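TgTwinScan_2721 - E2 domain (Toxoplasma gondii, PDB 2F4Z) probably acts as an E2 ubiquitin-conjugating enzyme, carrying activated ubiquitin as a thioester for transfer to substrates. Local coordinates at residues A35-E40 / H75-F80; A42-L47 / V65-V70; M111-K116 / L149-M154; W118-S123 / K170-N175. All blocks are in the same frame, centred on the assembly; numbering follows the deposited sequence.

Contact 1 of 4, residues A35-E40 / H75-F80; sequences ARLLKE and HRWRGF
Leu37 fits between His75 and Trp77, giving one methyl to each ring; its CG sits opposite the carbonyl carbon (chi1 -79°), which sets the two branches toward them. CD1 lies over a face of the imidazole: the distance from Leu37 CD1 to the centroid of the His75 ring is 4.0 Å, and the line joining them leans 19° from the ring normal, which meets the criteria for a CH-pi contact. The nearest ring atom is NE2 of His75, 3.8 Å from Leu37 CD1, so the methyl is displaced toward the rim.

The second methyl, Leu37 CD2, reaches CZ2 of Trp77 at 4.1 Å. The indole meets the helix by the edge of its six-membered ring, as two further approaches show: the backbone O of Leu37 stands 3.6 Å from Trp77 CZ2, and CB of Glu40 lies in the ring plane 4.0 Å from Trp77 CH2. This is the N-terminal helix of the E2 fold, 33-46, resting against the antiparallel sheet through strand 77-82.

On the five-membered ring, NE1 of Trp77 is hydrogen-bonded to the backbone O of Ile74, which fixes the ring's rotation. Beyond CB, Glu40 runs to a carboxylate held by several partners. Arg36 NE donates to Glu40 OE2 at 2.8 Å with an N-H...O angle of 162°, forming a salt bridge, while Tyr104 OH also bonds OE2 and the backbone N of Ile144 bonds OE1.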
loop_
_atom_site.group_PDB
_atom_site.type_symbol
_atom_site.label_atom_id
_atom_site.label_comp_id
_atom_site.label_asym_id
_atom_site.label_seq_id
_atom_site.Cartn_x
_atom_site.Cartn_y
_atom_site.Cartn_z
ATOM N N ALA A 35 -13.732 3.872 12.758
ATOM C CA ALA A 35 -13.637 2.460 12.433
ATOM C C ALA A 35 -12.333 2.111 11.653
ATOM O O ALA A 35 -11.669 1.094 11.938
ATOM C CB ALA A 35 -14.865 2.019 11.655
ATOM N N ARG A 36 -11.980 2.955 10.667
ATOM C CA ARG A 36 -10.734 2.757 9.913
ATOM C C ARG A 36 -9.504 2.830 10.823
ATOM O O ARG A 36 -8.651 1.934 10.808
ATOM C CB ARG A 36 -10.555 3.767 8.767
ATOM C CG ARG A 36 -9.242 3.423 8.026
ATOM C CD ARG A 36 -8.954 4.334 6.904
ATOM N NE ARG A 36 -7.548 4.261 6.469
ATOM C CZ ARG A 36 -7.138 4.234 5.196
ATOM N NH1 ARG A 36 -8.012 4.168 4.207
ATOM N NH2 ARG A 36 -5.839 4.287 4.895
ATOM N N LEU A 37 -9.453 3.871 11.647
ATOM C CA LEU A 37 -8.286 4.084 12.480
ATOM C C LEU A 37 -8.111 2.954 13.508
ATOM O O LEU A 37 -6.989 2.410 13.672
ATOM C CB LEU A 37 -8.312 5.492 13.109
ATOM C CG LEU A 37 -7.889 6.681 12.236
ATOM C CD1 LEU A 37 -8.082 7.996 12.992
ATOM C CD2 LEU A 37 -6.402 6.514 11.892
ATOM N N LEU A 38 -9.227 2.510 14.103
ATOM C CA LEU A 38 -9.217 1.327 15.018
ATOM C C LEU A 38 -8.774 0.004 14.362
ATOM O O LEU A 38 -8.032 -0.782 14.951
ATOM C CB LEU A 38 -10.579 1.166 15.727
ATOM C CG LEU A 38 -10.722 2.208 16.843
ATOM C CD1 LEU A 38 -12.175 2.380 17.249
ATOM C CD2 LEU A 38 -9.829 1.817 18.020
ATOM N N LYS A 39 -9.193 -0.229 13.130
ATOM C CA LYS A 39 -8.798 -1.411 12.406
ATOM C C LYS A 39 -7.348 -1.342 11.960
ATOM O O LYS A 39 -6.677 -2.378 11.968
ATOM C CB LYS A 39 -9.684 -1.621 11.194
ATOM C CG LYS A 39 -9.139 -2.730 10.292
ATOM C CD LYS A 39 -10.188 -3.632 9.738
ATOM C CE LYS A 39 -9.474 -4.824 9.058
ATOM N NZ LYS A 39 -8.440 -4.363 8.022
ATOM N N GLU A 40 -6.866 -0.149 11.548
ATOM C CA GLU A 40 -5.441 0.042 11.343
ATOM C C GLU A 40 -4.629 -0.335 12.558
ATOM O O GLU A 40 -3.711 -1.111 12.454
ATOM C CB GLU A 40 -5.097 1.480 10.887
ATOM C CG GLU A 40 -5.497 1.698 9.464
ATOM C CD GLU A 40 -4.738 2.850 8.813
ATOM O OE1 GLU A 40 -3.525 2.867 9.008
ATOM O OE2 GLU A 40 -5.349 3.744 8.176
ATOM N N HIS A 75 -6.659 9.956 17.187
ATOM C CA HIS A 75 -5.991 10.890 16.246
ATOM C C HIS A 75 -4.598 11.288 16.714
ATOM O O HIS A 75 -3.927 12.098 16.067
ATOM C CB HIS A 75 -6.851 12.136 16.019
ATOM C CG HIS A 75 -7.995 11.878 15.098
ATOM N ND1 HIS A 75 -9.212 11.425 15.540
ATOM C CD2 HIS A 75 -8.074 11.908 13.743
ATOM C CE1 HIS A 75 -10.007 11.220 14.506
ATOM N NE2 HIS A 75 -9.349 11.517 13.405
ATOM N N ARG A 76 -4.161 10.733 17.844
ATOM C CA ARG A 76 -2.807 10.980 18.310
ATOM C C ARG A 76 -2.169 9.642 18.669
ATOM O O ARG A 76 -2.671 8.900 19.535
ATOM C CB ARG A 76 -2.827 11.970 19.489
ATOM C CG ARG A 76 -1.422 12.397 19.932
ATOM C CD ARG A 76 -0.704 13.184 18.795
ATOM N NE ARG A 76 0.533 13.793 19.256
ATOM C CZ ARG A 76 0.631 15.025 19.741
ATOM N NH1 ARG A 76 1.821 15.468 20.128
ATOM N NH2 ARG A 76 -0.441 15.809 19.845
ATOM N N TRP A 77 -1.134 9.267 17.941
ATOM C CA TRP A 77 -0.504 7.959 18.158
ATOM C C TRP A 77 0.978 8.131 18.408
ATOM O O TRP A 77 1.602 9.161 18.068
ATOM C CB TRP A 77 -0.606 7.046 16.916
ATOM C CG TRP A 77 -1.952 6.494 16.455
ATOM C CD1 TRP A 77 -3.208 6.942 16.783
ATOM C CD2 TRP A 77 -2.139 5.446 15.501
ATOM N NE1 TRP A 77 -4.167 6.226 16.099
ATOM C CE2 TRP A 77 -3.538 5.295 15.307
ATOM C CE3 TRP A 77 -1.260 4.613 14.791
ATOM C CZ2 TRP A 77 -4.083 4.345 14.412
ATOM C CZ3 TRP A 77 -1.804 3.656 13.911
ATOM C CH2 TRP A 77 -3.203 3.524 13.744
ATOM N N ARG A 78 1.551 7.074 18.933
ATOM C CA ARG A 78 2.977 6.922 19.079
ATOM C C ARG A 78 3.358 5.726 18.201
ATOM O O ARG A 78 2.646 4.710 18.241
ATOM C CB ARG A 78 3.243 6.593 20.524
ATOM C CG ARG A 78 4.559 6.925 20.998
ATOM C CD ARG A 78 4.623 6.456 22.474
ATOM N NE ARG A 78 3.809 7.281 23.374
ATOM C CZ ARG A 78 4.182 8.486 23.806
ATOM N NH1 ARG A 78 5.357 9.005 23.395
ATOM N NH2 ARG A 78 3.393 9.172 24.641
ATOM N N GLY A 79 4.370 5.896 17.335
ATOM C CA GLY A 79 4.880 4.825 16.487
ATOM C C GLY A 79 6.204 4.332 17.071
ATOM O O GLY A 79 6.889 5.084 17.752
ATOM N N PHE A 80 6.514 3.052 16.841
ATOM C CA PHE A 80 7.733 2.405 17.335
ATOM C C PHE A 80 8.312 1.678 16.185
ATOM O O PHE A 80 7.593 0.988 15.478
ATOM C CB PHE A 80 7.442 1.389 18.459
ATOM C CG PHE A 80 6.786 2.032 19.626
ATOM C CD1 PHE A 80 5.410 1.935 19.818
ATOM C CD2 PHE A 80 7.524 2.861 20.454
ATOM C CE1 PHE A 80 4.832 2.598 20.862
ATOM C CE2 PHE A 80 6.934 3.535 21.465
ATOM C CZ PHE A 80 5.596 3.382 21.682
#

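Contact 2 of 4, residues A42-L47 / V65-V70; sequences ADIQQL and VSAQIV
Ile44 makes all the direct contacts across this interface, and they are apolar or simple packing. CG2, the branch anti to the backbone N, comes down on the backbone of strand 65-70: it is 3.7 Å from Ser66 CA and 4.0 Å from Ala67 N. The longer branch runs through CG1 to CD1, which meets the methyl of Ala67, with Ile44 CD1 4.0 Å from Ala67 CB. The same side chain also touches Trp77 of the adjoining strand, so it covers part of the sheet.

Polar bridging is left to one water. It donates to Ile44 O at 2.7 Å and to Val65 O at 3.2 Å, using both of its protons to tie a carbonyl in the last turn of helix 33-46 to the first residue of the strand.

The short axes of helix 42-46 and strand 65-70 approach to 7.7 Å, with 140° between their chain directions, so the N-terminal helix of the E2 fold runs obliquely against an edge strand. Because both bridged groups are acceptors, they could not bond each other directly; the water supplies the missing donors, while direct adhesion between these two segments rests on the methyls of one isoleucine.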
loop_
_atom_site.group_PDB
_atom_site.type_symbol
_atom_site.label_atom_id
_atom_site.label_comp_id
_atom_site.label_asym_id
_atom_site.label_seq_id
_atom_site.Cartn_x
_atom_site.Cartn_y
_atom_site.Cartn_z
ATOM N N ALA A 42 -5.483 -2.298 15.177
ATOM C CA ALA A 42 -5.583 -3.748 15.290
ATOM C C ALA A 42 -4.693 -4.505 14.314
ATOM O O ALA A 42 -4.054 -5.489 14.700
ATOM C CB ALA A 42 -7.058 -4.197 15.105
ATOM N N ASP A 43 -4.679 -4.133 13.029
ATOM C CA ASP A 43 -3.836 -4.886 12.108
ATOM C C ASP A 43 -2.370 -4.638 12.430
ATOM O O ASP A 43 -1.558 -5.554 12.340
ATOM C CB ASP A 43 -4.169 -4.603 10.624
ATOM C CG ASP A 43 -5.630 -4.980 10.263
ATOM O OD1 ASP A 43 -6.284 -5.754 10.992
ATOM O OD2 ASP A 43 -6.161 -4.469 9.270
ATOM N N ILE A 44 -2.015 -3.423 12.851
ATOM C CA ILE A 44 -0.619 -3.168 13.175
ATOM C C ILE A 44 -0.176 -4.206 14.265
ATOM O O ILE A 44 0.854 -4.874 14.134
ATOM C CB ILE A 44 -0.334 -1.688 13.630
ATOM C CG1 ILE A 44 -0.406 -0.743 12.459
ATOM C CG2 ILE A 44 1.068 -1.583 14.252
ATOM C CD1 ILE A 44 -0.517 0.737 12.822
ATOM N N GLN A 45 -0.978 -4.349 15.314
ATOM C CA GLN A 45 -0.674 -5.304 16.396
ATOM C C GLN A 45 -0.680 -6.758 15.946
ATOM O O GLN A 45 0.190 -7.533 16.327
ATOM C CB GLN A 45 -1.655 -5.155 17.554
ATOM C CG GLN A 45 -1.744 -6.443 18.377
ATOM C CD GLN A 45 -1.972 -6.173 19.814
ATOM O OE1 GLN A 45 -1.078 -5.663 20.513
ATOM N NE2 GLN A 45 -3.177 -6.501 20.286
ATOM N N GLN A 46 -1.669 -7.128 15.154
ATOM C CA GLN A 46 -1.776 -8.490 14.656
ATOM C C GLN A 46 -0.525 -8.907 13.828
ATOM O O GLN A 46 -0.138 -10.081 13.853
ATOM C CB GLN A 46 -3.101 -8.638 13.900
ATOM C CG GLN A 46 -3.188 -9.725 12.844
ATOM C CD GLN A 46 -3.852 -9.199 11.575
ATOM O OE1 GLN A 46 -5.016 -8.753 11.610
ATOM N NE2 GLN A 46 -3.108 -9.214 10.450
ATOM N N LEU A 47 0.145 -7.941 13.173
ATOM C CA LEU A 47 1.330 -8.232 12.320
ATOM C C LEU A 47 2.689 -8.325 13.036
ATOM O O LEU A 47 2.787 -8.278 14.270
ATOM C CB LEU A 47 1.431 -7.246 11.145
ATOM C CG LEU A 47 0.833 -7.392 9.722
ATOM C CD1 LEU A 47 0.725 -8.854 9.152
ATOM C CD2 LEU A 47 -0.478 -6.636 9.561
ATOM N N VAL A 65 7.635 -2.979 13.458
ATOM C CA VAL A 65 6.932 -1.724 13.815
ATOM C C VAL A 65 5.713 -1.900 14.689
ATOM O O VAL A 65 5.103 -2.966 14.678
ATOM C CB VAL A 65 6.574 -0.873 12.547
ATOM C CG1 VAL A 65 7.855 -0.567 11.747
ATOM C CG2 VAL A 65 5.519 -1.553 11.679
ATOM N N SER A 66 5.342 -0.876 15.467
ATOM C CA SER A 66 4.110 -0.936 16.237
ATOM C C SER A 66 3.644 0.466 16.586
ATOM O O SER A 66 4.328 1.428 16.268
ATOM C CB SER A 66 4.259 -1.788 17.529
ATOM O OG SER A 66 5.153 -1.168 18.476
ATOM N N ALA A 67 2.508 0.556 17.284
ATOM C CA ALA A 67 1.818 1.828 17.476
ATOM C C ALA A 67 0.889 1.740 18.686
ATOM O O ALA A 67 0.402 0.653 19.054
ATOM C CB ALA A 67 1.062 2.236 16.187
ATOM N N GLN A 68 0.662 2.884 19.306
ATOM C CA GLN A 68 -0.285 2.997 20.375
ATOM C C GLN A 68 -0.954 4.306 20.230
ATOM O O GLN A 68 -0.296 5.281 19.840
ATOM C CB GLN A 68 0.428 3.081 21.713
ATOM C CG GLN A 68 1.123 1.837 22.032
ATOM C CD GLN A 68 2.022 1.980 23.221
ATOM O OE1 GLN A 68 2.305 3.095 23.715
ATOM N NE2 GLN A 68 2.492 0.844 23.693
ATOM N N ILE A 69 -2.215 4.366 20.642
ATOM C CA ILE A 69 -2.838 5.642 20.776
ATOM C C ILE A 69 -2.349 6.314 22.036
ATOM O O ILE A 69 -1.780 5.662 22.905
ATOM C CB ILE A 69 -4.409 5.680 20.566
ATOM C CG1 ILE A 69 -5.146 5.654 21.873
ATOM C CG2 ILE A 69 -4.905 4.667 19.490
ATOM C CD1 ILE A 69 -6.616 5.708 21.660
ATOM N N VAL A 70 -2.518 7.634 22.073
ATOM C CA VAL A 70 -1.999 8.493 23.101
ATOM C C VAL A 70 -3.113 9.275 23.777
ATOM O O VAL A 70 -3.914 9.936 23.119
ATOM C CB VAL A 70 -0.965 9.464 22.501
ATOM C CG1 VAL A 70 -0.608 10.592 23.510
ATOM C CG2 VAL A 70 0.269 8.686 22.065
HETATM O O HOH W 1 2.999 -4.208 12.612
#

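Contact 3 of 4, residues M111-K116 / L149-M154; sequences MKFVTK and LSIQAM
Ile151 faces both Met111 and Phe113 from helix 144-156, and its two branches divide them. The side chain leaves the helix toward strand 110-113, but CB itself is a stem: it stands 5.0 Å from Phe113 CE1, and contact begins only with the atoms it carries. CG2, the short branch, turns to the phenyl ring, lying 3.6 Å from Phe113 CE1 and equally 3.6 Å from Phe113 CZ. It therefore straddles the bond between those two carbons, approaching the ring obliquely as the side chains slide past each other in opposite directions.

CG1 takes the other course, beside the backbone N (chi1 -69°), and still makes no close approach to Met111. With chi2 at -179° the branch then extends fully, and this carries the tip to the thioether: CD1 of Ile151 is 3.8 Å from SD of Met111. The methionine is itself extended beyond CG.

A third side chain closes in from one turn further along the helix. CE of Met154 lies 3.7 Å from CG2 of Ile151 and, more loosely, 4.5 Å from CE1 of Phe113. No hydrogen bond crosses the contact, which is purely hydrophobic.

The axes of strand 111-113 and helix 149-154 remain 11.5 Å apart at 40°, a gap bridged by these side chains at the centre of the E2 domain. Ile81 of strand 77-82 borders Ile151, Phe94 and Leu96 of strand 93-99 border Phe113, and Ala147 and Leu148 of helix 144-156 border Met111.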
loop_
_atom_site.group_PDB
_atom_site.type_symbol
_atom_site.label_atom_id
_atom_site.label_comp_id
_atom_site.label_asym_id
_atom_site.label_seq_id
_atom_site.Cartn_x
_atom_site.Cartn_y
_atom_site.Cartn_z
ATOM N N MET A 111 4.259 12.802 10.930
ATOM C CA MET A 111 5.127 11.956 11.736
ATOM C C MET A 111 6.438 12.655 11.931
ATOM O O MET A 111 6.923 13.356 11.026
ATOM C CB MET A 111 5.331 10.619 11.037
ATOM C CG MET A 111 4.019 9.841 10.859
ATOM S SD MET A 111 4.444 8.172 10.423
ATOM C CE MET A 111 2.863 7.374 10.195
ATOM N N LYS A 112 6.986 12.526 13.127
ATOM C CA LYS A 112 8.369 12.984 13.409
ATOM C C LYS A 112 8.986 12.073 14.463
ATOM O O LYS A 112 8.255 11.451 15.222
ATOM C CB LYS A 112 8.388 14.424 13.918
ATOM C CG LYS A 112 7.649 14.609 15.217
ATOM C CD LYS A 112 7.721 16.026 15.656
ATOM C CE LYS A 112 6.745 16.200 16.829
ATOM N NZ LYS A 112 6.947 17.476 17.572
ATOM N N PHE A 113 10.322 11.966 14.482
ATOM C CA PHE A 113 10.991 11.219 15.531
ATOM C C PHE A 113 10.908 11.959 16.847
ATOM O O PHE A 113 11.100 13.200 16.910
ATOM C CB PHE A 113 12.441 10.903 15.159
ATOM C CG PHE A 113 12.578 9.713 14.203
ATOM C CD1 PHE A 113 12.170 9.812 12.866
ATOM C CD2 PHE A 113 13.156 8.524 14.642
ATOM C CE1 PHE A 113 12.300 8.679 11.999
ATOM C CE2 PHE A 113 13.322 7.445 13.818
ATOM C CZ PHE A 113 12.915 7.516 12.466
ATOM N N VAL A 114 10.552 11.227 17.890
ATOM C CA VAL A 114 10.725 11.733 19.270
ATOM C C VAL A 114 12.136 11.339 19.741
ATOM O O VAL A 114 12.863 12.198 20.213
ATOM C CB VAL A 114 9.640 11.165 20.199
ATOM C CG1 VAL A 114 9.970 11.434 21.691
ATOM C CG2 VAL A 114 8.283 11.732 19.763
ATOM N N THR A 115 12.526 10.065 19.575
ATOM C CA THR A 115 13.893 9.588 19.879
ATOM C C THR A 115 14.945 10.347 19.027
ATOM O O THR A 115 14.798 10.438 17.794
ATOM C CB THR A 115 14.037 8.123 19.522
ATOM O OG1 THR A 115 13.011 7.339 20.163
ATOM C CG2 THR A 115 15.443 7.586 19.883
ATOM N N LYS A 116 15.979 10.915 19.675
ATOM C CA LYS A 116 17.136 11.513 18.950
ATOM C C LYS A 116 17.810 10.499 18.041
ATOM O O LYS A 116 18.116 9.342 18.422
ATOM C CB LYS A 116 18.161 12.143 19.936
ATOM C CG LYS A 116 17.741 13.433 20.658
ATOM C CD LYS A 116 17.445 14.551 19.603
ATOM C CE LYS A 116 17.436 16.018 20.124
ATOM N NZ LYS A 116 16.423 16.343 21.219
ATOM N N LEU A 149 6.805 1.438 7.951
ATOM C CA LEU A 149 7.734 0.570 7.219
ATOM C C LEU A 149 8.613 1.366 6.253
ATOM O O LEU A 149 9.811 1.052 6.041
ATOM C CB LEU A 149 6.968 -0.515 6.415
ATOM C CG LEU A 149 6.230 -1.611 7.219
ATOM C CD1 LEU A 149 5.404 -2.515 6.282
ATOM C CD2 LEU A 149 7.218 -2.419 8.070
ATOM N N SER A 150 8.027 2.372 5.638
ATOM C CA SER A 150 8.786 3.170 4.727
ATOM C C SER A 150 9.840 4.029 5.487
ATOM O O SER A 150 10.943 4.260 4.985
ATOM C CB SER A 150 7.832 3.966 3.825
ATOM O OG SER A 150 8.486 5.065 3.229
ATOM N N ILE A 151 9.509 4.473 6.710
ATOM C CA ILE A 151 10.470 5.193 7.545
ATOM C C ILE A 151 11.595 4.217 7.968
ATOM O O ILE A 151 12.782 4.529 8.003
ATOM C CB ILE A 151 9.783 5.798 8.754
ATOM C CG1 ILE A 151 8.865 6.947 8.315
ATOM C CG2 ILE A 151 10.828 6.252 9.811
ATOM C CD1 ILE A 151 8.130 7.667 9.478
ATOM N N GLN A 152 11.211 3.001 8.276
ATOM C CA GLN A 152 12.195 2.024 8.661
ATOM C C GLN A 152 13.139 1.718 7.498
ATOM O O GLN A 152 14.315 1.497 7.722
ATOM C CB GLN A 152 11.500 0.772 9.162
ATOM C CG GLN A 152 12.469 -0.345 9.642
ATOM C CD GLN A 152 11.670 -1.540 10.098
ATOM O OE1 GLN A 152 10.959 -2.121 9.304
ATOM N NE2 GLN A 152 11.711 -1.854 11.379
ATOM N N ALA A 153 12.638 1.737 6.252
ATOM C CA ALA A 153 13.461 1.482 5.084
ATOM C C ALA A 153 14.391 2.644 4.848
ATOM O O ALA A 153 15.532 2.433 4.406
ATOM C CB ALA A 153 12.626 1.258 3.863
ATOM N N MET A 154 13.908 3.864 5.092
ATOM C CA MET A 154 14.738 5.061 5.011
ATOM C C MET A 154 15.980 4.993 5.988
ATOM O O MET A 154 17.082 5.399 5.646
ATOM C CB MET A 154 13.829 6.240 5.293
ATOM C CG MET A 154 14.339 7.609 5.049
ATOM S SD MET A 154 14.412 8.683 6.505
ATOM C CE MET A 154 13.053 8.286 7.589
#

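Contact 4 of 4, residues W118-S123 / K170-N175; sequences WHPNIS and KMMIEN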
loop_
_atom_site.group_PDB
_atom_site.type_symbol
_atom_site.label_atom_id
_atom_site.label_comp_id
_atom_site.label_asym_id
_atom_site.label_seq_id
_atom_site.Cartn_x
_atom_site.Cartn_y
_atom_site.Cartn_z
ATOM N N TRP A 118 20.665 10.225 14.456
ATOM C CA TRP A 118 21.656 10.865 13.592
ATOM C C TRP A 118 21.498 10.288 12.200
ATOM O O TRP A 118 21.963 9.197 11.943
ATOM C CB TRP A 118 23.038 10.508 14.100
ATOM C CG TRP A 118 24.156 11.326 13.492
ATOM C CD1 TRP A 118 25.122 10.898 12.561
ATOM C CD2 TRP A 118 24.418 12.703 13.745
ATOM N NE1 TRP A 118 25.952 11.959 12.260
ATOM C CE2 TRP A 118 25.548 13.069 12.965
ATOM C CE3 TRP A 118 23.829 13.658 14.563
ATOM C CZ2 TRP A 118 26.088 14.338 13.002
ATOM C CZ3 TRP A 118 24.343 14.940 14.572
ATOM C CH2 TRP A 118 25.481 15.271 13.790
ATOM N N HIS A 119 20.805 11.015 11.301
ATOM C CA HIS A 119 20.497 10.455 9.947
ATOM C C HIS A 119 20.368 11.669 9.032
ATOM O O HIS A 119 19.782 12.661 9.471
ATOM C CB HIS A 119 19.156 9.644 10.025
ATOM C CG HIS A 119 18.819 8.850 8.792
ATOM N ND1 HIS A 119 18.379 9.430 7.619
ATOM C CD2 HIS A 119 18.855 7.516 8.555
ATOM C CE1 HIS A 119 18.183 8.494 6.713
ATOM N NE2 HIS A 119 18.429 7.319 7.262
ATOM N N PRO A 120 20.902 11.626 7.771
ATOM C CA PRO A 120 20.823 12.827 6.911
ATOM C C PRO A 120 19.390 13.270 6.594
ATOM O O PRO A 120 19.119 14.465 6.469
ATOM C CB PRO A 120 21.548 12.390 5.627
ATOM C CG PRO A 120 21.498 10.841 5.631
ATOM C CD PRO A 120 21.557 10.477 7.094
ATOM N N ASN A 121 18.466 12.315 6.580
ATOM C CA ASN A 121 17.032 12.547 6.263
ATOM C C ASN A 121 16.057 12.784 7.442
ATOM O O ASN A 121 14.825 12.876 7.278
ATOM C CB ASN A 121 16.615 11.410 5.317
ATOM C CG ASN A 121 17.606 11.274 4.129
ATOM O OD1 ASN A 121 18.215 10.232 3.923
ATOM N ND2 ASN A 121 17.765 12.377 3.349
ATOM N N ILE A 122 16.635 12.980 8.634
ATOM C CA ILE A 122 15.895 13.309 9.832
ATOM C C ILE A 122 16.604 14.429 10.540
ATOM O O ILE A 122 17.833 14.376 10.722
ATOM C CB ILE A 122 15.811 12.069 10.822
ATOM C CG1 ILE A 122 15.482 10.781 10.051
ATOM C CG2 ILE A 122 14.908 12.435 12.069
ATOM C CD1 ILE A 122 15.622 9.413 10.824
ATOM N N SER A 123 15.866 15.448 10.936
ATOM C CA SER A 123 16.463 16.543 11.671
ATOM C C SER A 123 17.011 16.070 13.047
ATOM O O SER A 123 16.270 15.447 13.851
ATOM C CB SER A 123 15.445 17.634 11.838
ATOM O OG SER A 123 15.949 18.644 12.676
ATOM N N LYS A 170 26.531 17.056 5.707
ATOM C CA LYS A 170 27.930 17.505 5.567
ATOM C C LYS A 170 28.942 16.467 6.061
ATOM O O LYS A 170 29.917 16.138 5.351
ATOM C CB LYS A 170 28.146 18.815 6.297
ATOM C CG LYS A 170 29.452 19.499 5.897
ATOM C CD LYS A 170 29.325 21.014 6.026
ATOM C CE LYS A 170 29.654 21.512 7.423
ATOM N NZ LYS A 170 31.112 21.833 7.566
ATOM N N MET A 171 28.699 15.931 7.268
ATOM C CA MET A 171 29.577 14.910 7.847
ATOM C C MET A 171 29.630 13.629 7.038
ATOM O O MET A 171 30.597 12.895 7.070
ATOM C CB MET A 171 29.147 14.559 9.296
ATOM C CG MET A 171 29.790 13.269 9.789
ATOM S SD MET A 171 29.407 12.813 11.475
ATOM C CE MET A 171 29.584 14.386 12.301
ATOM N N MET A 172 28.554 13.318 6.348
ATOM C CA MET A 172 28.436 12.009 5.728
ATOM C C MET A 172 29.253 12.006 4.425
ATOM O O MET A 172 29.620 10.946 3.880
ATOM C CB MET A 172 26.970 11.751 5.439
ATOM C CG MET A 172 26.593 10.324 5.398
ATOM S SD MET A 172 24.845 10.233 4.933
ATOM C CE MET A 172 24.890 8.497 4.546
ATOM N N ILE A 173 29.501 13.223 3.943
ATOM C CA ILE A 173 30.263 13.488 2.712
ATOM C C ILE A 173 31.780 13.542 3.081
ATOM O O ILE A 173 32.565 12.669 2.682
ATOM C CB ILE A 173 29.714 14.804 2.011
ATOM C CG1 ILE A 173 28.227 14.633 1.609
ATOM C CG2 ILE A 173 30.569 15.233 0.821
ATOM C CD1 ILE A 173 27.447 15.977 1.378
ATOM N N GLU A 174 32.154 14.538 3.879
ATOM C CA GLU A 174 33.491 14.681 4.454
ATOM C C GLU A 174 34.062 13.403 5.132
ATOM O O GLU A 174 35.242 13.003 4.916
ATOM C CB GLU A 174 33.443 15.810 5.482
ATOM C CG GLU A 174 32.939 17.189 4.959
ATOM C CD GLU A 174 32.980 18.227 6.069
ATOM O OE1 GLU A 174 33.362 17.820 7.192
ATOM O OE2 GLU A 174 32.648 19.427 5.855
ATOM N N ASN A 175 33.240 12.743 5.950
ATOM C CA ASN A 175 33.760 11.693 6.785
ATOM C C ASN A 175 32.649 10.730 7.105
ATOM O O ASN A 175 31.998 10.815 8.171
ATOM C CB ASN A 175 34.406 12.281 8.069
ATOM C CG ASN A 175 35.135 11.237 8.906
ATOM O OD1 ASN A 175 34.943 10.046 8.738
ATOM N ND2 ASN A 175 35.968 11.695 9.843
#
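Met171 crosses Trp118 at about a right angle, with its thioether set against the rim of the indole. The sulfur marks the orientation: Met171 SD is 4.7 Å from the centroid of the five-membered ring of Trp118, in a direction 74° off the ring normal, so this is an edge-on Met-aromatic contact. Its nearest ring atom is NE1 of Trp118, 3.6 Å from Met171 SD. A bend at the last torsion (chi3 -44°) carries the methyl along toward the six-membered ring, placing Met171 CE 3.6 Å from Trp118 CZ2.

The second pair crosses obliquely. Met172 is extended beyond CG, which delivers its sulfur to the pyrrolidine ring: SD lies 3.5 Å from Pro120 CG and 3.9 Å from Pro120 CD. Phe179 of helix 176-190 touches both Pro120 and Met172, and its ring also meets that of Trp118.

Pro120 is the second residue of a type I turn from His119 to Ile122. Asn121 N donates to ND1 of His119 at 3.1 Å, within the imidazole plane, with an N-H...N angle of 151°; NE2 bonds Met154 O. His119-Pro120-Asn121 is the HPN signature of E2 enzymes, which in this family lies shortly before the active-site cysteine, and helix 166-174 packs against its proline.

Overall arrangement
The contacts follow the long axis of the E2 domain. Contacts 1 and 2, with centres about 7 Å apart, share helix 33-46 and use adjacent strands 77-82 and 65-70 of one antiparallel sheet. Along the chain, contact 2 falls between the segments of contact 1. Contact 3 lies near the chain's centre, about 15 Å from the centre of contact 2, joining strand 110-113 at the sheet's other edge to helix 144-156. Contact 4 is a further 15 Å or so beyond it, about 31 Å from contact 1 between centres. Its segments alternate with those of contact 3, and the two touch, Met154 O with His119 NE2, which joins the central core to the HPN region.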